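Local coordinates for protein phosphoribosylglycinamide synthetase (Anaerococcus prevotii, PDB 4DIM) that is probably an ATP-grasp ligase that binds ATP and a divalent metal such as manganese, although its own substrate is not established, at residues Ser58-Val63 with Gly83-Ala88; Phe128-Glu133 with Cys185-Phe190; Ile291-Glu296 with Val312-Lys317. All coordinates share one frame; numbering follows the deposited sequence.

Interaction 1: residues Ser58-Val63 with Gly83-Ala88; sequences SNPDEV and GIVSLA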
loop_
_atom_site.group_PDB
_atom_site.type_symbol
_atom_site.label_atom_id
_atom_site.label_comp_id
_atom_site.label_asym_id
_atom_site.label_seq_id
_atom_site.Cartn_x
_atom_site.Cartn_y
_atom_site.Cartn_z
ATOM N N SER A 58 8.294 5.678 -13.417
ATOM C CA SER A 58 7.148 5.001 -14.003
ATOM C C SER A 58 7.458 4.497 -15.428
ATOM O O SER A 58 6.607 3.846 -16.039
ATOM C CB SER A 58 5.963 5.964 -14.040
ATOM O OG SER A 58 6.207 6.999 -14.976
ATOM N N ASN A 59 8.648 4.810 -15.956
ATOM C CA ASN A 59 9.056 4.441 -17.285
ATOM C C ASN A 59 10.093 3.341 -17.157
ATOM O O ASN A 59 11.277 3.632 -17.012
ATOM C CB ASN A 59 9.581 5.689 -17.978
ATOM C CG ASN A 59 9.802 5.573 -19.457
ATOM O OD1 ASN A 59 9.645 4.504 -20.057
ATOM N ND2 ASN A 59 10.154 6.703 -20.079
ATOM N N PRO A 60 9.675 2.054 -17.168
ATOM C CA PRO A 60 10.647 0.972 -16.955
ATOM C C PRO A 60 11.758 0.942 -17.975
ATOM O O PRO A 60 12.859 0.538 -17.611
ATOM C CB PRO A 60 9.796 -0.311 -17.015
ATOM C CG PRO A 60 8.548 0.060 -17.621
ATOM C CD PRO A 60 8.308 1.502 -17.287
ATOM N N ASP A 61 11.477 1.374 -19.227
ATOM C CA ASP A 61 12.482 1.406 -20.302
ATOM C C ASP A 61 13.552 2.487 -20.043
ATOM O O ASP A 61 14.737 2.190 -20.155
ATOM C CB ASP A 61 11.827 1.615 -21.679
ATOM C CG ASP A 61 11.359 0.317 -22.321
ATOM O OD1 ASP A 61 10.188 -0.067 -22.098
ATOM O OD2 ASP A 61 12.195 -0.366 -22.956
ATOM N N GLU A 62 13.145 3.710 -19.677
ATOM C CA GLU A 62 14.093 4.786 -19.347
ATOM C C GLU A 62 14.968 4.400 -18.173
ATOM O O GLU A 62 16.169 4.607 -18.195
ATOM C CB GLU A 62 13.341 6.074 -18.996
ATOM C CG GLU A 62 14.226 7.296 -18.810
ATOM C CD GLU A 62 13.609 8.330 -17.896
ATOM O OE1 GLU A 62 13.834 8.237 -16.667
ATOM O OE2 GLU A 62 12.848 9.193 -18.392
ATOM N N VAL A 63 14.341 3.853 -17.137
ATOM C CA VAL A 63 15.008 3.455 -15.910
ATOM C C VAL A 63 16.075 2.413 -16.173
ATOM O O VAL A 63 17.166 2.556 -15.642
ATOM C CB VAL A 63 13.968 2.961 -14.890
ATOM C CG1 VAL A 63 14.613 2.155 -13.764
ATOM C CG2 VAL A 63 13.205 4.147 -14.320
ATOM N N GLY A 83 6.846 3.286 -9.346
ATOM C CA GLY A 83 8.042 2.616 -9.848
ATOM C C GLY A 83 8.224 1.149 -9.520
ATOM O O GLY A 83 9.362 0.677 -9.437
ATOM N N ILE A 84 7.123 0.399 -9.436
ATOM C CA ILE A 84 7.141 -1.003 -9.030
ATOM C C ILE A 84 7.518 -1.913 -10.182
ATOM O O ILE A 84 8.198 -2.917 -9.985
ATOM C CB ILE A 84 5.779 -1.413 -8.380
ATOM C CG1 ILE A 84 5.895 -2.757 -7.608
ATOM C CG2 ILE A 84 4.622 -1.510 -9.427
ATOM C CD1 ILE A 84 7.067 -2.862 -6.686
ATOM N N VAL A 85 7.099 -1.575 -11.380
ATOM C CA VAL A 85 7.487 -2.334 -12.567
ATOM C C VAL A 85 8.943 -2.031 -12.889
ATOM O O VAL A 85 9.725 -2.951 -13.070
ATOM C CB VAL A 85 6.559 -2.009 -13.743
ATOM C CG1 VAL A 85 7.111 -2.588 -15.049
ATOM C CG2 VAL A 85 5.163 -2.544 -13.445
ATOM N N SER A 86 9.309 -0.742 -12.937
ATOM C CA SER A 86 10.683 -0.305 -13.212
ATOM C C SER A 86 11.635 -0.991 -12.247
ATOM O O SER A 86 12.604 -1.566 -12.713
ATOM C CB SER A 86 10.788 1.209 -13.124
ATOM O OG SER A 86 9.622 1.792 -13.681
ATOM N N LEU A 87 11.291 -1.093 -10.949
ATOM C CA LEU A 87 12.135 -1.855 -10.012
ATOM C C LEU A 87 12.321 -3.312 -10.467
ATOM O O LEU A 87 13.436 -3.837 -10.466
ATOM C CB LEU A 87 11.509 -1.874 -8.636
ATOM C CG LEU A 87 12.173 -2.762 -7.584
ATOM C CD1 LEU A 87 13.641 -2.432 -7.418
ATOM C CD2 LEU A 87 11.484 -2.563 -6.268
ATOM N N ALA A 88 11.213 -3.961 -10.825
ATOM C CA ALA A 88 11.206 -5.337 -11.283
ATOM C C ALA A 88 12.159 -5.531 -12.494
ATOM O O ALA A 88 12.944 -6.494 -12.502
ATOM C CB ALA A 88 9.787 -5.749 -11.637
#
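P60 and S86 meet where two helices begin side by side, with their CA atoms 4.0 Å apart. An approach this near is possible because both residues are small: the proline ring lies back against its own backbone, and the serine carries a single short branch. S86 covers the most area here and touches both P60 and V63. Its CB lies 3.8 Å from P60 CA and meets all three side-chain carbons of V63, with CG2 at 4.0 Å. Its OG stands anti to its own carbonyl carbon (chi1 -39°) and comes to 3.5 Å from P60 N, a nitrogen that has no hydrogen to share, so this is van der Waals contact. One turn on from N59, V63 supplies a branched hydrocarbon wall at the buried end. P60 CG also reaches V85 CG1 at 4.0 Å, the two side chains crossing obliquely.

Toward solvent the packing thins out. S58, before the helix, adds little more than backbone; its OG turns to D56. D61 points off the contact and forms a salt bridge with R89, further along helix 84-94.

Proline suits the first turn of a helix, where its missing N-H costs no helical bond, and N59 and G83 hold the two N-cap positions. Between the segments the contact is van der Waals in kind, and the D61-R89 salt bridge ties the two helices just beyond it.

Interaction 2: residues Phe128-Glu133 with Cys185-Phe190; sequences FVVRNE and CIVEEF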
loop_
_atom_site.group_PDB
_atom_site.type_symbol
_atom_site.label_atom_id
_atom_site.label_comp_id
_atom_site.label_asym_id
_atom_site.label_seq_id
_atom_site.Cartn_x
_atom_site.Cartn_y
_atom_site.Cartn_z
ATOM N N PHE A 128 -15.914 -12.143 -15.527
ATOM C CA PHE A 128 -16.015 -12.638 -16.887
ATOM C C PHE A 128 -16.045 -11.476 -17.884
ATOM O O PHE A 128 -16.760 -10.487 -17.684
ATOM C CB PHE A 128 -17.257 -13.536 -17.013
ATOM C CG PHE A 128 -16.989 -14.915 -16.467
ATOM C CD1 PHE A 128 -16.190 -15.812 -17.167
ATOM C CD2 PHE A 128 -17.410 -15.266 -15.197
ATOM C CE1 PHE A 128 -15.901 -17.073 -16.649
ATOM C CE2 PHE A 128 -17.117 -16.531 -14.669
ATOM C CZ PHE A 128 -16.378 -17.435 -15.407
ATOM N N VAL A 129 -15.250 -11.629 -18.960
ATOM C CA VAL A 129 -15.117 -10.645 -20.057
ATOM C C VAL A 129 -16.154 -11.001 -21.169
ATOM O O VAL A 129 -15.816 -11.587 -22.191
ATOM C CB VAL A 129 -13.654 -10.511 -20.607
ATOM C CG1 VAL A 129 -12.838 -9.509 -19.791
ATOM C CG2 VAL A 129 -12.920 -11.858 -20.662
ATOM N N VAL A 130 -17.428 -10.678 -20.900
ATOM C CA VAL A 130 -18.594 -10.914 -21.765
ATOM C C VAL A 130 -18.547 -10.044 -23.072
ATOM O O VAL A 130 -18.050 -8.922 -23.051
ATOM C CB VAL A 130 -19.912 -10.649 -20.950
ATOM C CG1 VAL A 130 -19.920 -9.285 -20.265
ATOM C CG2 VAL A 130 -21.161 -10.795 -21.799
ATOM N N ARG A 131 -19.069 -10.573 -24.199
ATOM C CA ARG A 131 -19.166 -9.851 -25.499
ATOM C C ARG A 131 -20.633 -9.802 -26.056
ATOM O O ARG A 131 -20.855 -9.074 -27.016
ATOM C CB ARG A 131 -18.199 -10.446 -26.565
ATOM C CG ARG A 131 -16.811 -9.803 -26.486
ATOM C CD ARG A 131 -15.685 -10.560 -27.171
ATOM N NE ARG A 131 -14.386 -9.927 -26.905
ATOM C CZ ARG A 131 -13.217 -10.312 -27.419
ATOM N NH1 ARG A 131 -13.155 -11.346 -28.254
ATOM N NH2 ARG A 131 -12.101 -9.662 -27.105
ATOM N N ASN A 132 -21.618 -10.503 -25.424
ATOM C CA ASN A 132 -23.036 -10.534 -25.855
ATOM C C ASN A 132 -23.999 -10.992 -24.726
ATOM O O ASN A 132 -23.555 -11.634 -23.772
ATOM C CB ASN A 132 -23.215 -11.483 -27.073
ATOM C CG ASN A 132 -22.495 -12.805 -26.914
ATOM O OD1 ASN A 132 -22.892 -13.636 -26.101
ATOM N ND2 ASN A 132 -21.385 -13.014 -27.633
ATOM N N GLU A 133 -25.320 -10.736 -24.886
ATOM C CA GLU A 133 -26.368 -11.110 -23.904
ATOM C C GLU A 133 -26.345 -12.618 -23.513
ATOM O O GLU A 133 -26.718 -12.970 -22.390
ATOM C CB GLU A 133 -27.776 -10.751 -24.439
ATOM C CG GLU A 133 -28.069 -9.252 -24.475
ATOM C CD GLU A 133 -29.300 -8.767 -23.726
ATOM O OE1 GLU A 133 -29.487 -7.529 -23.646
ATOM O OE2 GLU A 133 -30.084 -9.613 -23.234
ATOM N N CYS A 185 -17.512 -5.909 -22.285
ATOM C CA CYS A 185 -17.952 -5.542 -20.967
ATOM C C CYS A 185 -17.295 -6.461 -19.930
ATOM O O CYS A 185 -16.800 -7.546 -20.259
ATOM C CB CYS A 185 -19.470 -5.698 -20.919
ATOM S SG CYS A 185 -20.348 -4.209 -20.432
ATOM N N ILE A 186 -17.369 -6.064 -18.662
ATOM C CA ILE A 186 -16.922 -6.914 -17.588
ATOM C C ILE A 186 -18.101 -7.037 -16.659
ATOM O O ILE A 186 -18.721 -6.041 -16.273
ATOM C CB ILE A 186 -15.597 -6.468 -16.899
ATOM C CG1 ILE A 186 -14.413 -6.861 -17.822
ATOM C CG2 ILE A 186 -15.401 -7.141 -15.528
ATOM C CD1 ILE A 186 -13.099 -6.267 -17.483
ATOM N N VAL A 187 -18.480 -8.279 -16.412
ATOM C CA VAL A 187 -19.485 -8.610 -15.406
ATOM C C VAL A 187 -18.653 -9.203 -14.264
ATOM O O VAL A 187 -17.865 -10.136 -14.474
ATOM C CB VAL A 187 -20.675 -9.495 -15.881
ATOM C CG1 VAL A 187 -20.224 -10.885 -16.349
ATOM C CG2 VAL A 187 -21.712 -9.610 -14.777
ATOM N N GLU A 188 -18.704 -8.566 -13.109
ATOM C CA GLU A 188 -17.890 -9.002 -11.966
ATOM C C GLU A 188 -18.727 -9.125 -10.724
ATOM O O GLU A 188 -19.616 -8.309 -10.495
ATOM C CB GLU A 188 -16.744 -7.997 -11.735
ATOM C CG GLU A 188 -15.765 -8.410 -10.664
ATOM C CD GLU A 188 -14.587 -7.487 -10.504
ATOM O OE1 GLU A 188 -14.773 -6.390 -9.929
ATOM O OE2 GLU A 188 -13.467 -7.888 -10.891
ATOM N N GLU A 189 -18.396 -10.108 -9.883
ATOM C CA GLU A 189 -19.060 -10.288 -8.587
ATOM C C GLU A 189 -18.891 -9.043 -7.746
ATOM O O GLU A 189 -17.779 -8.494 -7.643
ATOM C CB GLU A 189 -18.458 -11.466 -7.814
ATOM C CG GLU A 189 -18.685 -12.839 -8.417
ATOM C CD GLU A 189 -18.086 -13.940 -7.565
ATOM O OE1 GLU A 189 -18.803 -14.918 -7.253
ATOM O OE2 GLU A 189 -16.885 -13.836 -7.228
ATOM N N PHE A 190 -19.980 -8.599 -7.141
ATOM C CA PHE A 190 -19.960 -7.454 -6.258
ATOM C C PHE A 190 -19.890 -7.993 -4.837
ATOM O O PHE A 190 -20.823 -8.666 -4.385
ATOM C CB PHE A 190 -21.180 -6.557 -6.494
ATOM C CG PHE A 190 -21.116 -5.245 -5.741
ATOM C CD1 PHE A 190 -19.986 -4.439 -5.806
ATOM C CD2 PHE A 190 -22.170 -4.834 -4.940
ATOM C CE1 PHE A 190 -19.901 -3.267 -5.057
ATOM C CE2 PHE A 190 -22.093 -3.649 -4.213
ATOM C CZ PHE A 190 -20.959 -2.872 -4.274
#
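F128 and V187 face each other as an antiparallel hydrogen-bonded pair, and three backbone hydrogen bonds join the segments. F128 N gives its hydrogen to V187 O at 3.0 Å, almost straight at 175°, and V187 N returns a bond to F128 O at 3.1 Å. A third runs from C185 N to V130 O at 3.2 Å. Two weaker C-H...O contacts fill in between: I186 CA lies 3.6 Å from F128 O, and V129 CA lies 3.5 Å from C185 O.

These bonds add strand 127-128 to the edge of a four-stranded antiparallel sheet, with strand 147-150 on the other flank of 186-189. The sheet belongs to the ATP-grasp domain, and side chains of V130, C185 and V187 pack against helices 133-141 and 166-179.

Apolar contacts divide into two groups. On the helix side, V130 CG1 meets C185 CB at 3.7 Å and also nears V187 CG1; a chi1 of 52° sets that methyl between the backbone N and the carbonyl carbon. Beta-branched valine suits an extended backbone, and the compact cysteine packs against F173 and T176 of helix 166-179. V129 and I186 lie side by side, CG1 to CG1 at 3.7 Å. Of the F128 side chain, CB is what meets V187 (CG1); its end leads away, and the side chain touches A139 and L143.

Among polar side chains, N132 caps helix 133-141 through OD1 to E135 N, and E189 forms a salt bridge with R126.

Interaction 3: residues Ile291-Glu296 with Val312-Lys317; sequences INYGIE and VFWSQK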
loop_
_atom_site.group_PDB
_atom_site.type_symbol
_atom_site.label_atom_id
_atom_site.label_comp_id
_atom_site.label_asym_id
_atom_site.label_seq_id
_atom_site.Cartn_x
_atom_site.Cartn_y
_atom_site.Cartn_z
ATOM N N ILE A 291 5.890 -1.550 15.151
ATOM C CA ILE A 291 5.186 -1.582 16.461
ATOM C C ILE A 291 4.702 -3.021 16.813
ATOM O O ILE A 291 4.973 -3.512 17.901
ATOM C CB ILE A 291 3.970 -0.582 16.461
ATOM C CG1 ILE A 291 4.438 0.867 16.561
ATOM C CG2 ILE A 291 2.983 -0.896 17.554
ATOM C CD1 ILE A 291 3.417 1.934 16.110
ATOM N N ASN A 292 3.966 -3.654 15.896
ATOM C CA ASN A 292 3.360 -4.970 16.087
ATOM C C ASN A 292 4.330 -6.091 16.311
ATOM O O ASN A 292 4.020 -6.954 17.121
ATOM C CB ASN A 292 2.517 -5.312 14.904
ATOM C CG ASN A 292 1.744 -6.554 15.006
ATOM O OD1 ASN A 292 2.140 -7.542 14.426
ATOM N ND2 ASN A 292 0.622 -6.516 15.726
ATOM N N TYR A 293 5.477 -6.122 15.632
ATOM C CA TYR A 293 6.451 -7.213 15.871
ATOM C C TYR A 293 7.686 -6.784 16.665
ATOM O O TYR A 293 8.495 -7.650 17.006
ATOM C CB TYR A 293 6.923 -7.781 14.544
ATOM C CG TYR A 293 5.814 -8.452 13.777
ATOM C CD1 TYR A 293 5.261 -9.642 14.222
ATOM C CD2 TYR A 293 5.293 -7.879 12.622
ATOM C CE1 TYR A 293 4.220 -10.254 13.542
ATOM C CE2 TYR A 293 4.233 -8.471 11.941
ATOM C CZ TYR A 293 3.726 -9.682 12.386
ATOM O OH TYR A 293 2.704 -10.320 11.753
ATOM N N GLY A 294 7.845 -5.484 16.929
ATOM C CA GLY A 294 9.021 -4.956 17.610
ATOM C C GLY A 294 10.291 -5.166 16.809
ATOM O O GLY A 294 11.329 -5.591 17.354
ATOM N N ILE A 295 10.211 -4.854 15.513
ATOM C CA ILE A 295 11.315 -5.035 14.571
ATOM C C ILE A 295 11.650 -3.719 13.847
ATOM O O ILE A 295 11.016 -2.678 14.086
ATOM C CB ILE A 295 10.958 -6.144 13.529
ATOM C CG1 ILE A 295 9.680 -5.796 12.745
ATOM C CG2 ILE A 295 10.874 -7.516 14.170
ATOM C CD1 ILE A 295 9.427 -6.613 11.603
ATOM N N GLU A 296 12.704 -3.794 12.999
ATOM C CA GLU A 296 13.192 -2.757 12.076
ATOM C C GLU A 296 12.930 -3.272 10.649
ATOM O O GLU A 296 13.717 -4.040 10.092
ATOM C CB GLU A 296 14.670 -2.484 12.339
ATOM C CG GLU A 296 14.908 -1.913 13.724
ATOM C CD GLU A 296 16.364 -1.629 14.017
ATOM O OE1 GLU A 296 17.103 -2.576 14.383
ATOM O OE2 GLU A 296 16.772 -0.457 13.843
ATOM N N VAL A 312 18.222 -11.360 10.091
ATOM C CA VAL A 312 19.041 -10.762 11.157
ATOM C C VAL A 312 18.200 -9.799 12.009
ATOM O O VAL A 312 18.425 -9.692 13.219
ATOM C CB VAL A 312 20.244 -10.026 10.489
ATOM C CG1 VAL A 312 20.878 -8.966 11.401
ATOM C CG2 VAL A 312 21.271 -11.041 10.017
ATOM N N PHE A 313 17.262 -9.080 11.355
ATOM C CA PHE A 313 16.352 -8.138 12.008
ATOM C C PHE A 313 15.073 -8.837 12.470
ATOM O O PHE A 313 14.571 -8.475 13.524
ATOM C CB PHE A 313 15.998 -6.972 11.073
ATOM C CG PHE A 313 17.199 -6.278 10.484
ATOM C CD1 PHE A 313 17.965 -5.416 11.254
ATOM C CD2 PHE A 313 17.669 -6.625 9.229
ATOM C CE1 PHE A 313 19.162 -4.888 10.765
ATOM C CE2 PHE A 313 18.867 -6.109 8.745
ATOM C CZ PHE A 313 19.590 -5.216 9.501
ATOM N N TRP A 314 14.552 -9.823 11.702
ATOM C CA TRP A 314 13.332 -10.595 12.033
ATOM C C TRP A 314 13.554 -11.503 13.255
ATOM O O TRP A 314 12.612 -11.833 13.956
ATOM C CB TRP A 314 12.884 -11.454 10.806
ATOM C CG TRP A 314 11.650 -12.302 10.998
ATOM C CD1 TRP A 314 11.574 -13.664 10.920
ATOM C CD2 TRP A 314 10.318 -11.843 11.313
ATOM N NE1 TRP A 314 10.273 -14.081 11.115
ATOM C CE2 TRP A 314 9.487 -12.984 11.383
ATOM C CE3 TRP A 314 9.741 -10.579 11.489
ATOM C CZ2 TRP A 314 8.129 -12.899 11.694
ATOM C CZ3 TRP A 314 8.385 -10.496 11.751
ATOM C CH2 TRP A 314 7.604 -11.648 11.901
ATOM N N SER A 315 14.790 -11.917 13.501
ATOM C CA SER A 315 15.121 -12.774 14.641
ATOM C C SER A 315 15.180 -11.974 15.962
ATOM O O SER A 315 15.262 -12.590 17.023
ATOM C CB SER A 315 16.445 -13.489 14.397
ATOM O OG SER A 315 17.514 -12.563 14.311
ATOM N N GLN A 316 15.134 -10.618 15.910
ATOM C CA GLN A 316 15.113 -9.780 17.116
ATOM C C GLN A 316 13.686 -9.331 17.417
ATOM O O GLN A 316 13.481 -8.375 18.155
ATOM C CB GLN A 316 16.033 -8.554 16.932
ATOM C CG GLN A 316 17.499 -8.890 16.655
ATOM C CD GLN A 316 18.071 -9.820 17.705
ATOM O OE1 GLN A 316 17.887 -9.606 18.911
ATOM N NE2 GLN A 316 18.724 -10.909 17.287
ATOM N N LYS A 317 12.695 -10.033 16.881
ATOM C CA LYS A 317 11.328 -9.642 17.091
ATOM C C LYS A 317 10.919 -9.934 18.522
ATOM O O LYS A 317 11.507 -10.796 19.171
ATOM C CB LYS A 317 10.395 -10.345 16.086
ATOM C CG LYS A 317 10.187 -11.862 16.289
ATOM C CD LYS A 317 9.005 -12.378 15.476
ATOM C CE LYS A 317 7.683 -12.159 16.202
ATOM N NZ LYS A 317 6.521 -12.754 15.482
#
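Y293 and W314 form an edge-to-face aromatic pair, the indole's six-membered ring turning its rim to one face of the phenol. The two ring centroids are 5.2 Å apart and the planes are inclined at 68°. W314 CZ3 comes to Y293 CG at 3.9 Å, while CH2 sits over the phenol toward its rim. I295 uses the same indole edge: its CD1 lies in the indole plane, 4.0 Å from W314 CE3. An isoleucine suits this place because its two branches serve two neighbours, CD1 reaching the tryptophan and CG2 packing against K317 CB at 3.5 Å.

K317 runs beside both Y293 and I295. Its CB lies 3.4 Å from Y293 O, and its CD lies over a face of the W314 ring, offset toward the rim. A bend at chi3 (-84°) turns CE, and NZ beyond it comes to 3.6 Å from Y293 CD1, approaching the ring obliquely. At the other end F313 sets its CB 3.8 Å from E296 O, while the carboxylate of E296 pairs with K299.

Backbone turns put these groups in place. G294 is the first residue past the helix, with a positive phi of 64° that glycine adopts readily; the chain changes direction there, and I295 follows. The type I turn from W314 to K317 brings K317 back so that its side chain can reach the indole. On the phenol face opposite W314, N292 OD1 sits over the ring centre.

Further out, F209 of strand 206-219 meets both aromatic rings, and M211 touches Y293. F313 packs on helix 297-305. The contact joins the end of helix 285-293 to the short helix 311-314, with the large antiparallel sheet beside the aromatic pair.

How the interactions relate
The three contacts follow one another along the chain without interleaving, and none touches another. Interaction 1 joins helices 60-66 and 84-94, which follow strands 51-54 and 74-76 of the parallel sheet. Interaction 2 builds the edge of the small four-stranded sheet of the ATP-grasp domain, and interaction 3 joins helix ends beside the eight-stranded antiparallel sheet. The centres of interactions 1 and 2 lie about 32 Å apart. Those of interactions 1 and 3 are separated by about 30 Å. Interactions 2 and 3, with centres about 45 Å apart, stand on opposite sides of the chain's centre. Each contact lies in a different part of the fold, consistent with the multidomain build of ATP-grasp ligases.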